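Local coordinates for sensor protein PfeS (Pseudomonas aeruginosa, PDB 3KYZ), which probably senses signals in the periplasm and, as the histidine kinase of the PfeR/PfeS two-component system, may activate the regulator PfeR by phosphorylation, at residues 27-31 / 103-108; 82-86 / 99-103; 89-93 / 118-124. One frame throughout, in Å; residues are numbered along the deposited sequence. Where two conformers were deposited one is given.

How the contacts relate
The chain of this periplasmic sensor domain first enters the long helix 17-53, where 27-31 is later met by 103-108; contact 1 thus closes a wide loop. Inside that loop, 82-86 pairs with 99-103, so contact 2 is nested in contact 1, and the two share Ile103 on strand 100-104. Contact 3 begins at 89-93, between the segments of contact 2, and closes only at 118-124, crossing both others. It touches contact 2 through Pro99 O with Leu118 N and Arg84 NH2 with Pro89 O. Together they tie the helix, strand 100-104, the loop that carries 82-86 and 89-93, and the chain end.

Contact 1 (27-31 / 103-108); sequences ARQAE and IEFPGH
Glu31 overlaps one face of the Phe105 ring, its CA above the ring centre and its CB 3.9 Å from the centroid in a CH-pi contact. Because CG stands anti to the backbone N (chi1 -179°) and the rest of the chain is extended, the side chain runs on past Phe105 CB and delivers its carboxylate to the turn that follows the strand. There each oxygen takes one of two successive backbone N-H groups on its syn lone pair. Gly107 N donates to Glu31 OE1 at 2.8 Å with an N-H...O angle of 160°. His108 N reaches Glu31 OE2, also at 2.8 Å, along a more bent path of 138°. Two donors on one carboxylate fix its rotation and would probably favour its charged form, although the residue is buried. The Pro106 ring slides past the same side chain in the opposite direction, with CD 3.2 Å from Glu31 OE1. Its CG rests 3.7 Å from Arg28 CA, while the guanidinium of Arg28 turns to salt bridges with Asp25 and Asp32 on its own helix. One turn earlier, Ala27 CB presses against Ile103 CG2 at 3.3 Å, closer than carbon atoms usually come; the small alanine lets the helix come close to the strand. Ala30 CB approaches the Phe105 ring obliquely at CE1, 4.0 Å away, and Leu67 also touches that ring. Ile103 and Phe105 bond through their backbones to Leu114 and Gly112, so the segment is the first arm of a beta hairpin whose other strand is 113-117. The arrangement is that of an antiparallel sheet with a long helix packed along it, the helix holding the loop between the hairpin strands by a bidentate carboxylate, in a Cache-clan sensor domain.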
loop_
_atom_site.group_PDB
_atom_site.type_symbol
_atom_site.label_atom_id
_atom_site.label_comp_id
_atom_site.label_asym_id
_atom_site.label_seq_id
_atom_site.Cartn_x
_atom_site.Cartn_y
_atom_site.Cartn_z
ATOM N N ALA A 27 4.843 -6.516 16.454
ATOM C CA ALA A 27 4.771 -7.349 15.241
ATOM C C ALA A 27 5.132 -8.802 15.547
ATOM O O ALA A 27 4.530 -9.730 14.993
ATOM C CB ALA A 27 5.659 -6.797 14.123
ATOM N N ARG A 28 6.109 -8.992 16.431
ATOM C CA ARG A 28 6.468 -10.332 16.893
ATOM C C ARG A 28 5.279 -10.971 17.615
ATOM O O ARG A 28 4.944 -12.137 17.366
ATOM C CB ARG A 28 7.688 -10.286 17.824
ATOM C CG ARG A 28 8.091 -11.658 18.364
ATOM C CD ARG A 28 9.013 -11.556 19.572
ATOM N NE ARG A 28 8.433 -10.772 20.662
ATOM C CZ ARG A 28 7.552 -11.237 21.545
ATOM N NH1 ARG A 28 7.122 -12.486 21.465
ATOM N NH2 ARG A 28 7.089 -10.446 22.508
ATOM N N GLN A 29 4.631 -10.201 18.495
ATOM C CA GLN A 29 3.449 -10.691 19.208
ATOM C C GLN A 29 2.307 -10.991 18.242
ATOM O O GLN A 29 1.586 -11.973 18.410
ATOM C CB GLN A 29 2.955 -9.675 20.238
ATOM C CG GLN A 29 3.896 -9.404 21.387
ATOM C CD GLN A 29 3.271 -8.467 22.387
ATOM O OE1 GLN A 29 2.092 -8.610 22.733
ATOM N NE2 GLN A 29 4.043 -7.499 22.855
ATOM N N ALA A 30 2.134 -10.131 17.242
ATOM C CA ALA A 30 1.092 -10.327 16.234
ATOM C C ALA A 30 1.315 -11.643 15.495
ATOM O O ALA A 30 0.383 -12.432 15.299
ATOM C CB ALA A 30 1.089 -9.168 15.243
ATOM N N GLU A 31 2.552 -11.869 15.067
ATOM C CA GLU A 31 2.877 -13.107 14.372
ATOM C C GLU A 31 2.610 -14.317 15.262
ATOM O O GLU A 31 2.076 -15.331 14.802
ATOM C CB GLU A 31 4.333 -13.123 13.919
ATOM C CG GLU A 31 4.700 -14.404 13.174
ATOM C CD GLU A 31 6.113 -14.398 12.655
ATOM O OE1 GLU A 31 6.979 -13.760 13.288
ATOM O OE2 GLU A 31 6.360 -15.030 11.611
ATOM N N ILE A 103 4.949 -3.227 9.523
ATOM C CA ILE A 103 5.987 -3.987 10.221
ATOM C C ILE A 103 5.841 -5.478 9.917
ATOM O O ILE A 103 4.892 -6.131 10.363
ATOM C CB ILE A 103 5.937 -3.776 11.752
ATOM C CG1 ILE A 103 5.782 -2.291 12.111
ATOM C CG2 ILE A 103 7.182 -4.389 12.410
ATOM C CD1 ILE A 103 5.361 -2.042 13.573
ATOM N N GLU A 104 6.780 -6.017 9.150
ATOM C CA GLU A 104 6.710 -7.415 8.739
ATOM C C GLU A 104 6.688 -8.348 9.944
ATOM O O GLU A 104 7.318 -8.074 10.968
ATOM C CB GLU A 104 7.914 -7.766 7.855
ATOM C CG GLU A 104 9.248 -7.788 8.617
ATOM C CD GLU A 104 10.448 -8.135 7.737
ATOM O OE1 GLU A 104 10.319 -8.075 6.502
ATOM O OE2 GLU A 104 11.526 -8.461 8.285
ATOM N N PHE A 105 5.973 -9.456 9.818
ATOM C CA PHE A 105 6.136 -10.543 10.782
ATOM C C PHE A 105 7.617 -10.938 10.769
ATOM O O PHE A 105 8.178 -11.196 9.701
ATOM C CB PHE A 105 5.289 -11.749 10.385
ATOM C CG PHE A 105 3.814 -11.596 10.668
ATOM C CD1 PHE A 105 3.303 -10.462 11.282
ATOM C CD2 PHE A 105 2.936 -12.609 10.307
ATOM C CE1 PHE A 105 1.939 -10.355 11.542
ATOM C CE2 PHE A 105 1.583 -12.510 10.561
ATOM C CZ PHE A 105 1.080 -11.383 11.182
ATOM N N PRO A 106 8.262 -10.993 11.948
ATOM C CA PRO A 106 9.718 -11.198 11.937
ATOM C C PRO A 106 10.170 -12.612 11.557
ATOM O O PRO A 106 11.192 -12.764 10.882
ATOM C CB PRO A 106 10.126 -10.865 13.380
ATOM C CG PRO A 106 8.882 -11.118 14.196
ATOM C CD PRO A 106 7.757 -10.662 13.293
ATOM N N GLY A 107 9.429 -13.633 11.970
ATOM C CA GLY A 107 9.821 -15.003 11.676
ATOM C C GLY A 107 9.604 -15.381 10.221
ATOM O O GLY A 107 10.473 -15.966 9.571
ATOM N N HIS A 108 8.424 -15.055 9.712
ATOM C CA HIS A 108 8.072 -15.369 8.336
ATOM C C HIS A 108 7.362 -14.172 7.717
ATOM O O HIS A 108 6.136 -14.117 7.688
ATOM C CB HIS A 108 7.191 -16.620 8.286
ATOM C CG HIS A 108 7.902 -17.872 8.701
ATOM N ND1 HIS A 108 8.794 -18.529 7.880
ATOM C CD2 HIS A 108 7.856 -18.582 9.852
ATOM C CE1 HIS A 108 9.266 -19.591 8.508
ATOM N NE2 HIS A 108 8.714 -19.645 9.709
#

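Contact 2 (82-86 / 99-103); sequences FMRKL and PYVSI
The flat groups joined here are peptides around Arg84, Tyr100 and Ser102, linked through their N-H and C=O groups, whereas the aromatic rings turn to other partners: Tyr100 stacks on His79, and Phe82 meets Trp88 of the second subunit edge-to-face. Arg84 N donates to Tyr100 O at 2.9 Å, and Ser102 N returns a bond of 2.9 Å to Arg84 O. The two bonds flank Val101 and make a single beta bridge of Arg84 with Val101; Val101 CA adds a CA-H...O contact to Arg84 O. At either end of the bridge a water joins the backbones. One water donates to Phe82 O and accepts from Tyr100 N; another joins Leu86 N to Ser102 O. On one side of the bridge, selenomethionine Met83 crosses Tyr100 at about a right angle, its CG 4.0 Å from Tyr100 CB. Its bend at chi3 (-78°) brings CE back to Ser102 CB, 3.8 Å away. The Ser102 hydroxyl has its own partner in Arg113. On the other side Leu86 bridges two strand residues. CD2 lies 3.7 Å from Val101 CG1, while CD1 is 4.0 Å from Ile103 CG1. Arg84 places CG against Pro99 CB, then bends at chi2 and chi3 and leads away from the strand to bond Pro89 O through NH2. Met83, Arg84 and Lys85 also pack on the second subunit, Met83 with backbone hydrogen bonds as well. Strand 100-104 thus has 113-117 along one side and the 82-86 loop on the other, with Leu86 reaching helix 17-53 at Leu23 and Ala24 and Met83 reaching Val115 on the next strand.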
loop_
_atom_site.group_PDB
_atom_site.type_symbol
_atom_site.label_atom_id
_atom_site.label_comp_id
_atom_site.label_asym_id
_atom_site.label_seq_id
_atom_site.Cartn_x
_atom_site.Cartn_y
_atom_site.Cartn_z
ATOM N N PHE A 82 0.183 3.789 1.354
ATOM C CA PHE A 82 1.167 4.865 1.501
ATOM C C PHE A 82 1.835 4.771 2.866
ATOM O O PHE A 82 1.980 5.769 3.588
ATOM C CB PHE A 82 0.517 6.246 1.318
ATOM C CG PHE A 82 -0.279 6.383 0.052
ATOM C CD1 PHE A 82 0.333 6.249 -1.190
ATOM C CD2 PHE A 82 -1.636 6.672 0.100
ATOM C CE1 PHE A 82 -0.409 6.376 -2.365
ATOM C CE2 PHE A 82 -2.380 6.810 -1.067
ATOM C CZ PHE A 82 -1.766 6.656 -2.302
HETATM N N MSE A 83 2.242 3.553 3.213
HETATM C CA MSE A 83 2.751 3.258 4.541
HETATM C C MSE A 83 4.217 3.615 4.712
HETATM O O MSE A 83 4.908 3.929 3.734
HETATM C CB MSE A 83 2.506 1.786 4.877
HETATM C CG MSE A 83 1.024 1.422 4.816
HETATM SE SE MSE A 83 0.600 -0.232 5.727
HETATM C CE MSE A 83 1.213 -1.496 4.399
ATOM N N ARG A 84 4.678 3.582 5.963
ATOM C CA ARG A 84 6.077 3.846 6.297
ATOM C C ARG A 84 6.650 2.679 7.088
ATOM O O ARG A 84 5.944 2.071 7.899
ATOM C CB ARG A 84 6.205 5.115 7.152
ATOM C CG ARG A 84 5.414 6.312 6.648
ATOM C CD ARG A 84 5.939 6.811 5.312
ATOM N NE ARG A 84 7.238 7.458 5.459
ATOM C CZ ARG A 84 8.044 7.764 4.448
ATOM N NH1 ARG A 84 7.688 7.479 3.198
ATOM N NH2 ARG A 84 9.209 8.354 4.686
ATOM N N LYS A 85 7.924 2.370 6.868
ATOM C CA LYS A 85 8.619 1.402 7.715
ATOM C C LYS A 85 9.192 2.087 8.949
ATOM O O LYS A 85 9.343 3.311 8.976
ATOM C CB LYS A 85 9.719 0.677 6.942
ATOM C CG LYS A 85 9.187 -0.255 5.857
ATOM C CD LYS A 85 10.306 -1.107 5.296
ATOM C CE LYS A 85 9.823 -1.965 4.136
ATOM N NZ LYS A 85 10.913 -2.819 3.591
ATOM N N LEU A 86 9.517 1.295 9.966
ATOM C CA LEU A 86 9.910 1.840 11.266
ATOM C C LEU A 86 11.109 2.786 11.218
ATOM O O LEU A 86 11.215 3.688 12.055
ATOM C CB LEU A 86 10.189 0.715 12.261
ATOM C CG LEU A 86 8.944 0.017 12.820
ATOM C CD1 LEU A 86 9.323 -1.254 13.570
ATOM C CD2 LEU A 86 8.162 0.961 13.721
ATOM N N PRO A 99 0.905 8.666 10.292
ATOM C CA PRO A 99 1.323 7.651 9.315
ATOM C C PRO A 99 0.850 6.244 9.674
ATOM O O PRO A 99 0.735 5.905 10.858
ATOM C CB PRO A 99 2.854 7.681 9.396
ATOM C CG PRO A 99 3.202 8.933 10.105
ATOM C CD PRO A 99 2.044 9.317 10.960
ATOM N N TYR A 100 0.589 5.433 8.655
ATOM C CA TYR A 100 0.361 4.006 8.870
ATOM C C TYR A 100 1.695 3.294 8.762
ATOM O O TYR A 100 2.384 3.404 7.745
ATOM C CB TYR A 100 -0.650 3.445 7.865
ATOM C CG TYR A 100 -2.020 4.036 8.071
ATOM C CD1 TYR A 100 -2.888 3.505 9.017
ATOM C CD2 TYR A 100 -2.438 5.137 7.334
ATOM C CE1 TYR A 100 -4.137 4.053 9.225
ATOM C CE2 TYR A 100 -3.674 5.690 7.531
ATOM C CZ TYR A 100 -4.525 5.146 8.479
ATOM O OH TYR A 100 -5.760 5.695 8.665
ATOM N N VAL A 101 2.067 2.591 9.826
ATOM C CA VAL A 101 3.363 1.938 9.900
ATOM C C VAL A 101 3.230 0.452 9.583
ATOM O O VAL A 101 2.388 -0.243 10.159
ATOM C CB VAL A 101 3.988 2.125 11.297
ATOM C CG1 VAL A 101 5.365 1.475 11.361
ATOM C CG2 VAL A 101 4.065 3.611 11.643
ATOM N N SER A 102 4.055 -0.012 8.646
ATOM C CA SER A 102 4.066 -1.397 8.191
ATOM C C SER A 102 5.237 -2.130 8.831
ATOM O O SER A 102 6.388 -1.702 8.703
ATOM C CB SER A 102 4.243 -1.423 6.673
ATOM O OG SER A 102 4.335 -2.742 6.170
ATOM N N ILE A 103 4.949 -3.227 9.523
ATOM C CA ILE A 103 5.987 -3.987 10.221
ATOM C C ILE A 103 5.841 -5.478 9.917
ATOM O O ILE A 103 4.892 -6.131 10.363
ATOM C CB ILE A 103 5.937 -3.776 11.752
ATOM C CG1 ILE A 103 5.782 -2.291 12.111
ATOM C CG2 ILE A 103 7.182 -4.389 12.410
ATOM C CD1 ILE A 103 5.361 -2.042 13.573
HETATM O O HOH W 1 0.806 6.465 5.996
HETATM O O HOH W 2 8.913 -1.464 9.696
#

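Contact 3 (89-93 / 118-124); sequences PMSRR and LPERLLP
Glu120 and Leu123 are set beside Arg92 and Met90 by a short 3-10 turn, closed by the 3.0 Å bond from Leu122 N to Pro119 O; the turn carries Glu120 and is followed by Leu123. Between the two segments themselves contact is by carbon and by distant charge. Leu123 is the wedge. With CG anti to its backbone N (chi1 -173°), it sends its two methyls to different residues: CD1 comes 4.3 Å from Ser91 CA and also faces Met90 CB, whereas CD2 lies against the aliphatic part of Arg92, 3.6 Å from its CD. Arg92 was deposited in two conformers, so the details of that approach are doubtful. In the conformer described, its chain bends at chi3 and carries the guanidinium toward Glu120. NH2 stops 4.1 Å from Glu120 OE2, beyond salt-bridge range, with the two charged planes steeply inclined to each other. Glu120 CG lies at the guanidinium edge, near its plane. At the other end, the Pro124 ring sits against Met90, its CD 3.7 Å from Met90 CB. Selenomethionine Met90 then bends at chi2 (-93°), so that SE passes 4.4 Å from Leu118 CD2 and the tip leads away from the segment. Leu15 also packs on Met90, whose backbone is bonded to Tyr13, so both ends of the modelled chain gather beside this loop. Leu118 carries the contact inward, touching Leu23 of helix 17-53 and bonding through its backbone to Pro99. With apolar atoms making the direct touches and the nearest opposite charges apart, the join probably rests on apolar packing of Leu123, Met90 and Pro124; in this conformer the charged pair, exposed at the Glu120 end, probably adds little.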
loop_
_atom_site.group_PDB
_atom_site.type_symbol
_atom_site.label_atom_id
_atom_site.label_comp_id
_atom_site.label_asym_id
_atom_site.label_seq_id
_atom_site.Cartn_x
_atom_site.Cartn_y
_atom_site.Cartn_z
ATOM N N PRO A 89 11.634 8.241 7.617
ATOM C CA PRO A 89 11.153 9.515 8.166
ATOM C C PRO A 89 9.639 9.484 8.388
ATOM O O PRO A 89 8.919 8.889 7.584
ATOM C CB PRO A 89 11.510 10.530 7.073
ATOM C CG PRO A 89 12.588 9.876 6.269
ATOM C CD PRO A 89 12.305 8.404 6.317
HETATM N N MSE A 90 9.175 10.116 9.463
HETATM C CA MSE A 90 7.758 10.137 9.828
HETATM C C MSE A 90 7.224 11.560 9.890
HETATM O O MSE A 90 7.866 12.441 10.462
HETATM C CB MSE A 90 7.564 9.517 11.211
HETATM C CG MSE A 90 8.072 8.109 11.351
HETATM SE SE MSE A 90 6.677 6.814 11.014
HETATM C CE MSE A 90 7.822 5.242 10.864
ATOM N N SER A 91 6.037 11.783 9.333
ATOM C CA SER A 91 5.398 13.092 9.444
ATOM C C SER A 91 3.923 13.063 9.054
ATOM O O SER A 91 3.472 12.149 8.360
ATOM C CB SER A 91 6.136 14.126 8.591
ATOM O OG SER A 91 5.532 14.253 7.318
ATOM N N ARG A 92 3.184 14.071 9.515
ATOM C CA ARG A 92 1.776 14.209 9.165
ATOM C C ARG A 92 1.623 14.983 7.858
ATOM O O ARG A 92 0.570 14.937 7.223
ATOM C CB ARG A 92 1.010 14.928 10.280
ATOM C CG ARG A 92 1.207 14.340 11.669
ATOM C CD ARG A 92 0.464 15.151 12.723
ATOM N NE ARG A 92 -0.975 14.901 12.697
ATOM C CZ ARG A 92 -1.678 14.470 13.740
ATOM N NH1 ARG A 92 -2.985 14.267 13.624
ATOM N NH2 ARG A 92 -1.079 14.246 14.902
ATOM N N ARG A 93 2.683 15.690 7.471
ATOM C CA ARG A 93 2.693 16.562 6.293
ATOM C C ARG A 93 1.881 16.069 5.095
ATOM O O ARG A 93 0.784 16.566 4.826
ATOM C CB ARG A 93 4.136 16.821 5.844
ATOM C CG ARG A 93 4.937 17.736 6.759
ATOM C CD ARG A 93 4.729 19.202 6.408
ATOM N NE ARG A 93 5.614 20.080 7.170
ATOM C CZ ARG A 93 6.788 20.529 6.731
ATOM N NH1 ARG A 93 7.225 20.187 5.525
ATOM N NH2 ARG A 93 7.524 21.324 7.497
ATOM N N LEU A 118 0.406 5.218 13.591
ATOM C CA LEU A 118 1.330 5.663 14.633
ATOM C C LEU A 118 0.584 6.351 15.771
ATOM O O LEU A 118 -0.160 7.292 15.531
ATOM C CB LEU A 118 2.360 6.634 14.051
ATOM C CG LEU A 118 3.528 6.939 14.986
ATOM C CD1 LEU A 118 4.428 5.716 15.126
ATOM C CD2 LEU A 118 4.314 8.127 14.473
ATOM N N PRO A 119 0.772 5.882 17.016
ATOM C CA PRO A 119 0.184 6.618 18.143
ATOM C C PRO A 119 0.710 8.050 18.200
ATOM O O PRO A 119 1.899 8.281 17.987
ATOM C CB PRO A 119 0.668 5.831 19.365
ATOM C CG PRO A 119 0.853 4.443 18.857
ATOM C CD PRO A 119 1.391 4.615 17.446
ATOM N N GLU A 120 -0.169 8.999 18.495
ATOM C CA GLU A 120 0.191 10.412 18.445
ATOM C C GLU A 120 1.406 10.764 19.308
ATOM O O GLU A 120 2.209 11.628 18.946
ATOM C CB GLU A 120 -1.007 11.275 18.839
ATOM C CG GLU A 120 -0.770 12.768 18.695
ATOM C CD GLU A 120 -1.928 13.588 19.227
ATOM O OE1 GLU A 120 -2.741 13.033 19.998
ATOM O OE2 GLU A 120 -2.024 14.785 18.880
ATOM N N ARG A 121 1.547 10.093 20.445
ATOM C CA ARG A 121 2.627 10.424 21.370
ATOM C C ARG A 121 4.008 10.089 20.809
ATOM O O ARG A 121 5.021 10.575 21.323
ATOM C CB ARG A 121 2.430 9.721 22.716
ATOM C CG ARG A 121 2.816 8.259 22.687
ATOM C CD ARG A 121 2.643 7.587 24.038
ATOM N NE ARG A 121 3.014 6.183 23.935
ATOM C CZ ARG A 121 2.243 5.249 23.388
ATOM N NH1 ARG A 121 1.047 5.568 22.915
ATOM N NH2 ARG A 121 2.663 3.993 23.331
ATOM N N LEU A 122 4.051 9.267 19.760
ATOM C CA LEU A 122 5.321 8.774 19.228
ATOM C C LEU A 122 5.813 9.534 18.002
ATOM O O LEU A 122 6.853 9.193 17.435
ATOM C CB LEU A 122 5.228 7.285 18.874
ATOM C CG LEU A 122 4.978 6.269 19.989
ATOM C CD1 LEU A 122 5.059 4.850 19.422
ATOM C CD2 LEU A 122 5.968 6.452 21.132
ATOM N N LEU A 123 5.070 10.548 17.579
ATOM C CA LEU A 123 5.433 11.262 16.364
ATOM C C LEU A 123 6.662 12.125 16.613
ATOM O O LEU A 123 6.696 12.889 17.575
ATOM C CB LEU A 123 4.271 12.118 15.863
ATOM C CG LEU A 123 4.484 12.778 14.499
ATOM C CD1 LEU A 123 4.504 11.741 13.378
ATOM C CD2 LEU A 123 3.410 13.817 14.251
ATOM N N PRO A 124 7.683 11.998 15.750
ATOM C CA PRO A 124 8.897 12.809 15.889
ATOM C C PRO A 124 8.567 14.294 16.019
ATOM O O PRO A 124 7.792 14.806 15.207
ATOM C CB PRO A 124 9.636 12.548 14.574
ATOM C CG PRO A 124 9.185 11.184 14.163
ATOM C CD PRO A 124 7.740 11.113 14.573
#